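Long-range contacts in HTH-type transcriptional regulator ascG (Escherichia coli, PDB 3BRQ), which represses the cryptic asc operon as a sequence-specific DNA-binding transcription factor of the LacI family: residues 64-69 and 86-91; 22-27 and 80-85; 92-97 and 112-117; 118-123 and 278-283. All coordinates share one frame; numbering follows the deposited sequence.

Contact 1 (64-69 and 86-91); sequences EEERQA and RFLSVD. With SO4 (sulfate ion), chain F.
The E66 carboxylate reaches from helix 63-75 into the R86-L88 turn and accepts the N-H groups of three consecutive residues. CG stands anti to the carbonyl carbon (chi1 -68°) and the chain runs extended to the turn. E66 OE2 takes R86 N at 2.8 Å, from the syn side but 34° out of the carboxylate plane. E66 OE2 also takes F87 N at 2.9 Å through its syn lone pair, almost straight. E66 OE1 receives L88 N at 2.8 Å, nearly along its C-O axis. T27 OG1 is probably a further partner of OE2, so the buried carboxylate has several donors. An alanine here would probably leave F87 N and L88 N without this acceptor, R86 N with at most its weak bond to T27, and the turn freer to move. L88 adds the apolar part: CD1 packs on E66 CB at 3.7 Å, and CD2 lies over the rim of one face of the R67 guanidinium, whose NH2 bridges to E92. R86 sends its guanidinium away, NE and NH2 holding a sulfate ion, probably from the crystallisation liquor. The turn links strand 80-84 to helix 90-98, with L88 against I93 and I96 and F87 against T27 of strand 21-27.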
# COMPACT_ATOMS: atom_id res chain seq x y z
N GLU B 64 14.92 -15.16 -12.64
CA GLU B 64 15.53 -16.29 -11.97
C GLU B 64 15.05 -16.48 -10.53
O GLU B 64 14.79 -17.61 -10.11
CB GLU B 64 17.08 -16.18 -12.01
CG GLU B 64 17.81 -17.33 -11.21
CD GLU B 64 17.63 -18.72 -11.79
OE1 GLU B 64 17.44 -18.85 -13.03
OE2 GLU B 64 17.75 -19.71 -11.00
N GLU B 65 14.91 -15.40 -9.79
CA GLU B 65 14.45 -15.54 -8.41
C GLU B 65 12.92 -15.84 -8.32
O GLU B 65 12.47 -16.51 -7.38
CB GLU B 65 14.78 -14.28 -7.64
CG GLU B 65 16.24 -14.19 -7.12
CD GLU B 65 16.72 -12.77 -6.83
OE1 GLU B 65 16.29 -11.77 -7.45
OE2 GLU B 65 17.60 -12.66 -5.98
N GLU B 66 12.13 -15.34 -9.28
CA GLU B 66 10.72 -15.69 -9.33
C GLU B 66 10.56 -17.18 -9.54
O GLU B 66 9.79 -17.80 -8.83
CB GLU B 66 9.98 -14.89 -10.41
CG GLU B 66 9.86 -13.38 -10.11
CD GLU B 66 9.41 -12.57 -11.32
OE1 GLU B 66 9.48 -13.10 -12.48
OE2 GLU B 66 9.01 -11.39 -11.16
N ARG B 67 11.32 -17.75 -10.49
CA ARG B 67 11.37 -19.18 -10.68
C ARG B 67 11.82 -19.99 -9.43
O ARG B 67 11.18 -20.98 -9.06
CB ARG B 67 12.28 -19.44 -11.87
CG ARG B 67 12.49 -20.86 -12.24
CD ARG B 67 13.76 -20.94 -13.11
NE ARG B 67 13.43 -20.63 -14.47
CZ ARG B 67 13.81 -19.56 -15.18
NH1 ARG B 67 14.60 -18.61 -14.68
NH2 ARG B 67 13.38 -19.46 -16.43
N GLN B 68 12.88 -19.53 -8.76
CA GLN B 68 13.36 -20.22 -7.58
C GLN B 68 12.32 -20.18 -6.45
O GLN B 68 12.24 -21.11 -5.66
CB GLN B 68 14.66 -19.60 -7.04
CG GLN B 68 15.86 -19.91 -7.93
CD GLN B 68 17.08 -19.09 -7.52
OE1 GLN B 68 17.06 -18.38 -6.49
NE2 GLN B 68 18.16 -19.18 -8.33
N ALA B 69 11.56 -19.10 -6.37
CA ALA B 69 10.53 -18.95 -5.29
C ALA B 69 9.36 -19.93 -5.52
O ALA B 69 8.79 -20.49 -4.58
CB ALA B 69 10.00 -17.51 -5.29
N ARG B 86 6.79 -10.12 -12.30
CA ARG B 86 7.14 -8.98 -13.12
C ARG B 86 8.05 -9.48 -14.22
O ARG B 86 7.84 -9.13 -15.39
CB ARG B 86 7.88 -7.86 -12.34
CG ARG B 86 8.32 -6.71 -13.27
CD ARG B 86 8.62 -5.41 -12.61
NE ARG B 86 7.43 -4.73 -12.05
CZ ARG B 86 7.54 -3.61 -11.37
NH1 ARG B 86 8.76 -3.10 -11.25
NH2 ARG B 86 6.46 -2.98 -10.84
N PHE B 87 9.05 -10.31 -13.88
CA PHE B 87 10.18 -10.57 -14.81
C PHE B 87 10.07 -11.79 -15.74
O PHE B 87 10.59 -11.75 -16.88
CB PHE B 87 11.53 -10.54 -14.07
CG PHE B 87 11.81 -9.23 -13.38
CD1 PHE B 87 12.36 -8.15 -14.11
CD2 PHE B 87 11.46 -9.04 -12.05
CE1 PHE B 87 12.60 -6.93 -13.50
CE2 PHE B 87 11.68 -7.80 -11.42
CZ PHE B 87 12.23 -6.75 -12.11
N LEU B 88 9.49 -12.90 -15.28
CA LEU B 88 9.43 -14.11 -16.11
C LEU B 88 8.72 -13.83 -17.43
O LEU B 88 7.72 -13.14 -17.42
CB LEU B 88 8.76 -15.27 -15.40
CG LEU B 88 9.56 -15.97 -14.28
CD1 LEU B 88 8.60 -16.68 -13.30
CD2 LEU B 88 10.54 -16.98 -14.87
N SER B 89 9.25 -14.32 -18.54
CA SER B 89 8.57 -14.17 -19.83
C SER B 89 7.39 -15.12 -19.83
O SER B 89 7.37 -16.12 -19.12
CB SER B 89 9.50 -14.53 -20.97
OG SER B 89 9.75 -15.90 -20.92
N VAL B 90 6.38 -14.80 -20.62
CA VAL B 90 5.27 -15.75 -20.91
C VAL B 90 5.70 -17.22 -21.15
O VAL B 90 5.19 -18.16 -20.50
CB VAL B 90 4.36 -15.15 -22.04
CG1 VAL B 90 3.68 -16.20 -22.91
CG2 VAL B 90 3.35 -14.22 -21.38
N ASP B 91 6.66 -17.40 -22.06
CA ASP B 91 7.18 -18.70 -22.37
C ASP B 91 7.82 -19.35 -21.18
O ASP B 91 7.67 -20.54 -21.00
CB ASP B 91 8.20 -18.63 -23.51
CG ASP B 91 7.55 -18.23 -24.82
OD1 ASP B 91 6.36 -18.56 -25.00
OD2 ASP B 91 8.23 -17.61 -25.67
S SO4 F . 3.72 -5.12 -12.66
O1 SO4 F . 3.15 -5.23 -13.97
O2 SO4 F . 4.73 -6.19 -12.48
O3 SO4 F . 4.17 -3.78 -12.40
O4 SO4 F . 2.61 -5.25 -11.73

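Contact 2 (22-27 and 80-85); sequences LGLVVT and AIMIYP. With SO4 (sulfate ion), chain F.
G23 and M82 lie on neighbouring parallel strands at the centre of the five-stranded sheet of one lobe of the periplasmic-binding-protein fold. The ladder of backbone bonds runs from G23 N to A80 O through M82 N to G23 O (2.7 Å) and V25 N to M82 O, ending with Y84 N to V25 O. On one face, M82 CB lies 4.0 Å from L24 CD1; CG is then anti to the backbone N (chi1 -180°), and SE follows. The bend about the CG-SE bond (chi3 75°) brings M82 CE to 3.9 Å from L24 CG and 4.2 Å from V26 CG2. The long, flexible chain of the natural methionine, here labelled with selenium, suits this place, since I262 and L266 of helix 255-270 also meet it. On the other face V25 and I83 lie side by side, V25 CG1 tight against I83 CD1 at 3.3 Å. Glycine suits position 23, where a CB would collide with I81 CD1. Near the strand ends a water takes T27 N, donates to Y84 O and sits over the centre of the Y84 ring. Y84 OH, which also bonds I34 N, donates to O4 of the sulfate at 2.6 Å.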
# COMPACT_ATOMS: atom_id res chain seq x y z
N LEU B 22 -1.98 -23.14 -0.09
CA LEU B 22 -1.89 -22.35 -1.32
C LEU B 22 -0.67 -21.43 -1.27
O LEU B 22 -0.51 -20.61 -0.35
CB LEU B 22 -3.13 -21.46 -1.51
CG LEU B 22 -4.23 -21.83 -2.49
CD1 LEU B 22 -5.50 -21.08 -2.15
CD2 LEU B 22 -3.76 -21.47 -3.94
N GLY B 23 0.18 -21.56 -2.26
CA GLY B 23 1.41 -20.78 -2.33
C GLY B 23 1.27 -19.57 -3.23
O GLY B 23 0.76 -19.68 -4.39
N LEU B 24 1.74 -18.43 -2.75
CA LEU B 24 1.74 -17.20 -3.56
C LEU B 24 3.18 -16.73 -3.77
O LEU B 24 3.96 -16.71 -2.82
CB LEU B 24 0.98 -16.08 -2.84
CG LEU B 24 -0.54 -16.06 -2.92
CD1 LEU B 24 -1.19 -17.42 -3.16
CD2 LEU B 24 -1.14 -15.36 -1.67
N VAL B 25 3.52 -16.36 -5.02
CA VAL B 25 4.88 -15.82 -5.31
C VAL B 25 4.63 -14.40 -5.88
O VAL B 25 3.90 -14.27 -6.86
CB VAL B 25 5.67 -16.65 -6.39
CG1 VAL B 25 7.00 -15.94 -6.73
CG2 VAL B 25 6.02 -17.99 -5.85
N VAL B 26 5.21 -13.37 -5.28
CA VAL B 26 5.00 -11.98 -5.69
C VAL B 26 6.35 -11.26 -5.61
O VAL B 26 7.10 -11.42 -4.64
CB VAL B 26 3.97 -11.26 -4.83
CG1 VAL B 26 3.81 -9.80 -5.25
CG2 VAL B 26 2.61 -11.98 -4.90
N THR B 27 6.69 -10.57 -6.70
CA THR B 27 7.93 -9.80 -6.82
C THR B 27 7.97 -8.63 -5.81
O THR B 27 6.95 -7.97 -5.54
CB THR B 27 8.15 -9.35 -8.31
OG1 THR B 27 8.02 -10.51 -9.17
CG2 THR B 27 9.55 -8.85 -8.55
N ALA B 80 -0.90 -25.96 -4.55
CA ALA B 80 -1.16 -25.12 -5.72
C ALA B 80 -0.37 -23.82 -5.61
O ALA B 80 -0.14 -23.32 -4.48
CB ALA B 80 -2.63 -24.78 -5.80
N ILE B 81 -0.02 -23.23 -6.76
CA ILE B 81 0.73 -21.96 -6.74
C ILE B 81 0.02 -20.86 -7.54
O ILE B 81 -0.48 -21.11 -8.65
CB ILE B 81 2.17 -22.18 -7.27
CG1 ILE B 81 2.86 -23.33 -6.51
CG2 ILE B 81 3.06 -20.87 -7.21
CD1 ILE B 81 3.36 -22.85 -5.14
N MSE B 82 -0.04 -19.66 -7.00
CA MSE B 82 -0.39 -18.47 -7.82
C MSE B 82 0.88 -17.68 -8.00
O MSE B 82 1.45 -17.22 -7.02
CB MSE B 82 -1.42 -17.57 -7.12
CG MSE B 82 -1.80 -16.31 -8.01
SE MSE B 82 -2.39 -14.79 -7.00
CE MSE B 82 -0.60 -14.25 -6.32
N ILE B 83 1.34 -17.51 -9.26
CA ILE B 83 2.52 -16.66 -9.48
C ILE B 83 2.07 -15.28 -9.99
O ILE B 83 1.30 -15.19 -10.92
CB ILE B 83 3.59 -17.36 -10.38
CG1 ILE B 83 4.69 -16.41 -10.86
CG2 ILE B 83 2.98 -17.96 -11.62
CD1 ILE B 83 5.72 -16.08 -9.75
N TYR B 84 2.50 -14.20 -9.32
CA TYR B 84 2.36 -12.87 -9.90
C TYR B 84 3.75 -12.27 -10.28
O TYR B 84 4.41 -11.66 -9.46
CB TYR B 84 1.52 -12.01 -8.96
CG TYR B 84 1.38 -10.54 -9.31
CD1 TYR B 84 1.72 -10.04 -10.58
CD2 TYR B 84 0.92 -9.64 -8.34
CE1 TYR B 84 1.64 -8.69 -10.87
CE2 TYR B 84 0.79 -8.29 -8.63
CZ TYR B 84 1.13 -7.84 -9.91
OH TYR B 84 1.00 -6.50 -10.15
N PRO B 85 4.24 -12.53 -11.52
CA PRO B 85 5.59 -12.21 -11.87
C PRO B 85 5.73 -10.88 -12.62
O PRO B 85 4.90 -10.54 -13.51
CB PRO B 85 5.96 -13.38 -12.81
CG PRO B 85 4.74 -13.66 -13.51
CD PRO B 85 3.58 -13.22 -12.63
S SO4 F . 3.72 -5.12 -12.66
O1 SO4 F . 3.15 -5.23 -13.97
O2 SO4 F . 4.73 -6.19 -12.48
O3 SO4 F . 4.17 -3.78 -12.40
O4 SO4 F . 2.61 -5.25 -11.73
O HOH W 1 4.74 -9.27 -8.62
O HOH W 2 6.67 -13.15 -8.29

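Contact 3 (92-97 and 112-117); sequences EIDDII and RKNSSH
D94 presents its carboxylate to the backbone of R112-N114, and this polar grip, together with I97 against H117, forms the tight part of the contact. With CG anti to the carbonyl carbon (chi1 -85°), the D94 carboxylate is set toward the loop. D94 OD1 accepts N114 N at 2.9 Å and N114 ND2 at 3.1 Å, both from the same face of the carboxylate. K113 N reaches D94 OD2 at 3.2 Å from above the plane, 44° out of it, and R112 N adds a weak bond to the same oxygen. I97 CG2 comes within 3.4 Å of H117 CD2, and I97 CD1 rests 3.8 Å from H117 CB. N114 CB lies over the rim of the H117 ring, which also stacks with F275. The looser side belongs to R112 and K113, whose exposed side chains touch D94 only through their CB atoms. K113 carries its NZ to a salt bridge with D98, the residue that also receives N114 ND2, and R112 NE makes a long, weak ion pair with D91. An alanine in place of D94 would probably leave N114 N and K113 N without their acceptor and let the loop drift from the helix. The short side chain of aspartate suits the N-H groups of a loop leading into the inverse gamma turn at N114, and these donors, with two cationic side chains nearby, would probably help keep it ionised.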
# COMPACT_ATOMS: atom_id res chain seq x y z
N GLU B 92 8.59 -18.60 -20.39
CA GLU B 92 9.13 -19.17 -19.14
C GLU B 92 8.02 -19.67 -18.22
O GLU B 92 8.12 -20.74 -17.64
CB GLU B 92 10.01 -18.17 -18.41
CG GLU B 92 11.36 -18.01 -19.09
CD GLU B 92 12.23 -16.89 -18.48
OE1 GLU B 92 11.78 -15.73 -18.36
OE2 GLU B 92 13.38 -17.19 -18.13
N ILE B 93 6.95 -18.89 -18.11
CA ILE B 93 5.81 -19.30 -17.31
C ILE B 93 5.16 -20.58 -17.89
O ILE B 93 4.89 -21.51 -17.15
CB ILE B 93 4.81 -18.14 -17.08
CG1 ILE B 93 5.53 -16.94 -16.39
CG2 ILE B 93 3.64 -18.62 -16.18
CD1 ILE B 93 4.99 -15.49 -16.74
N ASP B 94 4.98 -20.66 -19.23
CA ASP B 94 4.40 -21.86 -19.82
C ASP B 94 5.29 -23.09 -19.50
O ASP B 94 4.80 -24.18 -19.21
CB ASP B 94 4.22 -21.70 -21.36
CG ASP B 94 2.91 -20.99 -21.74
OD1 ASP B 94 1.85 -21.33 -21.17
OD2 ASP B 94 2.94 -20.11 -22.65
N ASP B 95 6.61 -22.89 -19.52
CA ASP B 95 7.52 -24.02 -19.28
C ASP B 95 7.40 -24.47 -17.84
O ASP B 95 7.37 -25.67 -17.55
CB ASP B 95 8.96 -23.62 -19.59
CG ASP B 95 9.26 -23.59 -21.09
OD1 ASP B 95 8.47 -24.11 -21.89
OD2 ASP B 95 10.32 -23.04 -21.46
N ILE B 96 7.27 -23.51 -16.92
CA ILE B 96 7.08 -23.87 -15.53
C ILE B 96 5.85 -24.75 -15.38
O ILE B 96 5.94 -25.82 -14.77
CB ILE B 96 7.11 -22.63 -14.59
CG1 ILE B 96 8.55 -22.14 -14.43
CG2 ILE B 96 6.60 -22.95 -13.16
CD1 ILE B 96 8.67 -20.67 -14.33
N ILE B 97 4.73 -24.32 -15.96
CA ILE B 97 3.45 -24.99 -15.76
C ILE B 97 3.49 -26.42 -16.26
O ILE B 97 2.99 -27.35 -15.60
CB ILE B 97 2.28 -24.20 -16.40
CG1 ILE B 97 2.01 -22.91 -15.60
CG2 ILE B 97 1.02 -25.07 -16.41
CD1 ILE B 97 1.14 -21.89 -16.30
N ARG B 112 0.42 -18.17 -23.54
CA ARG B 112 0.30 -18.55 -24.94
C ARG B 112 -0.23 -19.97 -25.06
O ARG B 112 -1.30 -20.20 -25.64
CB ARG B 112 1.66 -18.41 -25.65
CG ARG B 112 1.63 -18.63 -27.18
CD ARG B 112 3.04 -18.59 -27.85
NE ARG B 112 4.00 -17.70 -27.18
CZ ARG B 112 3.92 -16.37 -27.14
NH1 ARG B 112 2.92 -15.72 -27.73
NH2 ARG B 112 4.85 -15.67 -26.48
N LYS B 113 0.51 -20.92 -24.49
CA LYS B 113 0.09 -22.31 -24.43
C LYS B 113 -1.00 -22.55 -23.34
O LYS B 113 -2.14 -22.82 -23.68
CB LYS B 113 1.30 -23.22 -24.27
CG LYS B 113 1.01 -24.70 -24.24
CD LYS B 113 2.31 -25.46 -23.94
CE LYS B 113 2.02 -26.91 -23.57
NZ LYS B 113 0.88 -26.99 -22.58
N ASN B 114 -0.66 -22.39 -22.06
CA ASN B 114 -1.62 -22.69 -20.98
C ASN B 114 -2.51 -21.52 -20.58
O ASN B 114 -2.51 -21.06 -19.42
CB ASN B 114 -0.89 -23.24 -19.75
CG ASN B 114 -0.02 -24.44 -20.07
OD1 ASN B 114 -0.51 -25.57 -20.17
ND2 ASN B 114 1.28 -24.21 -20.19
N SER B 115 -3.31 -21.06 -21.54
CA SER B 115 -4.11 -19.83 -21.38
C SER B 115 -5.19 -19.93 -20.31
O SER B 115 -5.53 -18.92 -19.69
CB SER B 115 -4.72 -19.41 -22.72
OG SER B 115 -5.36 -20.54 -23.30
N SER B 116 -5.69 -21.14 -20.06
CA SER B 116 -6.66 -21.39 -18.98
C SER B 116 -6.07 -21.24 -17.56
O SER B 116 -6.80 -21.11 -16.58
CB SER B 116 -7.31 -22.77 -19.15
OG SER B 116 -6.32 -23.80 -19.02
N HIS B 117 -4.74 -21.22 -17.48
CA HIS B 117 -4.01 -20.99 -16.23
C HIS B 117 -3.75 -19.50 -15.97
O HIS B 117 -3.09 -19.18 -14.99
CB HIS B 117 -2.65 -21.72 -16.23
CG HIS B 117 -2.75 -23.22 -16.31
ND1 HIS B 117 -3.53 -23.89 -17.24
CD2 HIS B 117 -2.14 -24.19 -15.57
CE1 HIS B 117 -3.41 -25.20 -17.05
NE2 HIS B 117 -2.55 -25.40 -16.06

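Contact 4 (118-123 and 278-283); sequences SVWCDH and PKTFSG
F281 and C121 meet at a single backbone bridge, their CA atoms 4.3 Å apart, and W120 completes the set of residues that carry this contact. F281 uses both its backbone and its ring. F281 O accepts D122 N at 3.1 Å, the donor standing 39° above the carbonyl plane, and also takes a CA-H...O contact from C121. In the other direction F281 N gives a weak bond to W120 O. The ring, with CG anti to the carbonyl carbon (chi1 -65°), turns its edge to that same oxygen, F281 CD2 lying 3.6 Å from W120 O in the plane of the ring. F281 CE2 meets V119 CG1 at 3.7 Å, so a broad, flat side chain spans from the bridge to the apolar V119.

W120 lies alongside T280, and the pyrrole edge does the touching: W120 CD1 is 3.7 Å from T280 CG2, which sits in the indole plane. A water accepts W120 N and donates to K279 O, joining the backbones where they stand too far apart for a direct bond. C121 is small enough for the close bridge. C121 CB packs on F281 CB at 4.1 Å, and C121 SG, anti to the backbone N, touches S282 CA at 3.7 Å. M258 of helix 255-270 borders both C121 and F281.

Just beyond, D122 caps helix 123-136 through Q125 N. The two segments run in similar directions, 32° apart, consistent with two of the three crossover segments that form the interlobe hinge in LacI-type repressors with the periplasmic-binding-protein fold.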
# COMPACT_ATOMS: atom_id res chain seq x y z
N SER B 118 -4.26 -18.58 -16.80
CA SER B 118 -4.12 -17.14 -16.47
C SER B 118 -5.36 -16.36 -16.10
O SER B 118 -6.47 -16.62 -16.60
CB SER B 118 -3.29 -16.35 -17.46
OG SER B 118 -3.56 -16.71 -18.77
N VAL B 119 -5.17 -15.47 -15.14
CA VAL B 119 -6.17 -14.48 -14.84
C VAL B 119 -5.53 -13.13 -15.16
O VAL B 119 -4.56 -12.70 -14.50
CB VAL B 119 -6.72 -14.61 -13.39
CG1 VAL B 119 -7.67 -13.48 -13.09
CG2 VAL B 119 -7.48 -15.93 -13.23
N TRP B 120 -6.10 -12.43 -16.13
CA TRP B 120 -5.47 -11.24 -16.62
C TRP B 120 -6.45 -10.11 -16.96
O TRP B 120 -7.63 -10.34 -17.23
CB TRP B 120 -4.55 -11.64 -17.77
CG TRP B 120 -5.02 -11.31 -19.11
CD1 TRP B 120 -6.13 -11.79 -19.75
CD2 TRP B 120 -4.40 -10.40 -20.01
NE1 TRP B 120 -6.23 -11.23 -21.00
CE2 TRP B 120 -5.18 -10.37 -21.18
CE3 TRP B 120 -3.23 -9.63 -19.93
CZ2 TRP B 120 -4.84 -9.58 -22.29
CZ3 TRP B 120 -2.89 -8.85 -21.03
CH2 TRP B 120 -3.69 -8.83 -22.19
N CYS B 121 -5.94 -8.89 -16.90
CA CYS B 121 -6.71 -7.69 -17.18
C CYS B 121 -6.01 -7.07 -18.36
O CYS B 121 -4.78 -7.05 -18.42
CB CYS B 121 -6.68 -6.73 -15.98
SG CYS B 121 -7.50 -5.17 -16.35
N ASP B 122 -6.77 -6.63 -19.33
CA ASP B 122 -6.17 -6.09 -20.55
C ASP B 122 -5.82 -4.63 -20.26
O ASP B 122 -6.59 -3.76 -20.57
CB ASP B 122 -7.14 -6.19 -21.74
CG ASP B 122 -6.46 -5.91 -23.05
OD1 ASP B 122 -5.42 -5.21 -23.08
OD2 ASP B 122 -6.97 -6.41 -24.08
N HIS B 123 -4.68 -4.39 -19.61
CA HIS B 123 -4.17 -3.04 -19.31
C HIS B 123 -3.98 -2.17 -20.54
O HIS B 123 -4.25 -0.96 -20.54
CB HIS B 123 -2.81 -3.13 -18.60
CG HIS B 123 -2.85 -3.79 -17.27
ND1 HIS B 123 -3.65 -3.34 -16.23
CD2 HIS B 123 -2.17 -4.86 -16.78
CE1 HIS B 123 -3.45 -4.10 -15.17
NE2 HIS B 123 -2.56 -5.03 -15.48
N PRO B 278 -10.75 -18.72 -19.55
CA PRO B 278 -10.55 -17.50 -18.75
C PRO B 278 -11.67 -16.45 -18.78
O PRO B 278 -11.98 -15.91 -19.85
CB PRO B 278 -9.28 -16.90 -19.39
CG PRO B 278 -9.30 -17.38 -20.80
CD PRO B 278 -9.80 -18.78 -20.68
N LYS B 279 -12.27 -16.17 -17.63
CA LYS B 279 -12.96 -14.88 -17.44
C LYS B 279 -11.87 -13.83 -17.50
O LYS B 279 -11.05 -13.77 -16.59
CB LYS B 279 -13.62 -14.79 -16.05
CG LYS B 279 -15.01 -15.37 -15.97
CD LYS B 279 -15.69 -15.06 -14.63
CE LYS B 279 -17.15 -15.53 -14.66
NZ LYS B 279 -17.71 -15.71 -13.29
N THR B 280 -11.80 -13.06 -18.58
CA THR B 280 -10.83 -11.95 -18.65
C THR B 280 -11.46 -10.64 -18.15
O THR B 280 -12.69 -10.50 -18.05
CB THR B 280 -10.23 -11.72 -20.06
OG1 THR B 280 -11.28 -11.31 -20.94
CG2 THR B 280 -9.53 -12.98 -20.61
N PHE B 281 -10.59 -9.68 -17.87
CA PHE B 281 -10.94 -8.52 -17.06
C PHE B 281 -10.52 -7.23 -17.76
O PHE B 281 -9.72 -7.25 -18.72
CB PHE B 281 -10.33 -8.65 -15.66
CG PHE B 281 -10.89 -9.81 -14.87
CD1 PHE B 281 -11.97 -9.63 -14.02
CD2 PHE B 281 -10.38 -11.10 -15.01
CE1 PHE B 281 -12.51 -10.71 -13.28
CE2 PHE B 281 -10.92 -12.19 -14.27
CZ PHE B 281 -11.99 -11.97 -13.41
N SER B 282 -11.11 -6.12 -17.31
CA SER B 282 -10.86 -4.78 -17.84
C SER B 282 -11.24 -3.80 -16.74
O SER B 282 -12.14 -4.06 -15.94
CB SER B 282 -11.74 -4.52 -19.09
OG SER B 282 -13.10 -4.90 -18.84
N GLY B 283 -10.53 -2.69 -16.69
CA GLY B 283 -10.86 -1.63 -15.75
C GLY B 283 -11.89 -0.69 -16.33
O GLY B 283 -12.23 -0.75 -17.54
O HOH W 3 -8.33 -13.73 -17.44

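Overall arrangement
From the N terminus, strand 21-27 opens contact 2, which closes only at strand 80-84, after strand 53-60 and helix 63-75 have been built. Contact 1 starts on that helix and closes just past strand 80-84, so the two cross and touch, and both reach the sulfate. Contact 3 follows in series, tying helix 90-98 to the loop before strand 118-119, and is in direct contact with contact 1 through helix 90-98. Contact 4 closes the longest loop, with the whole second sheet but strand 284-286 between its segments. Contacts 1 to 3 thus consolidate one lobe, and contact 4 probably joins two of the three passages between the lobes.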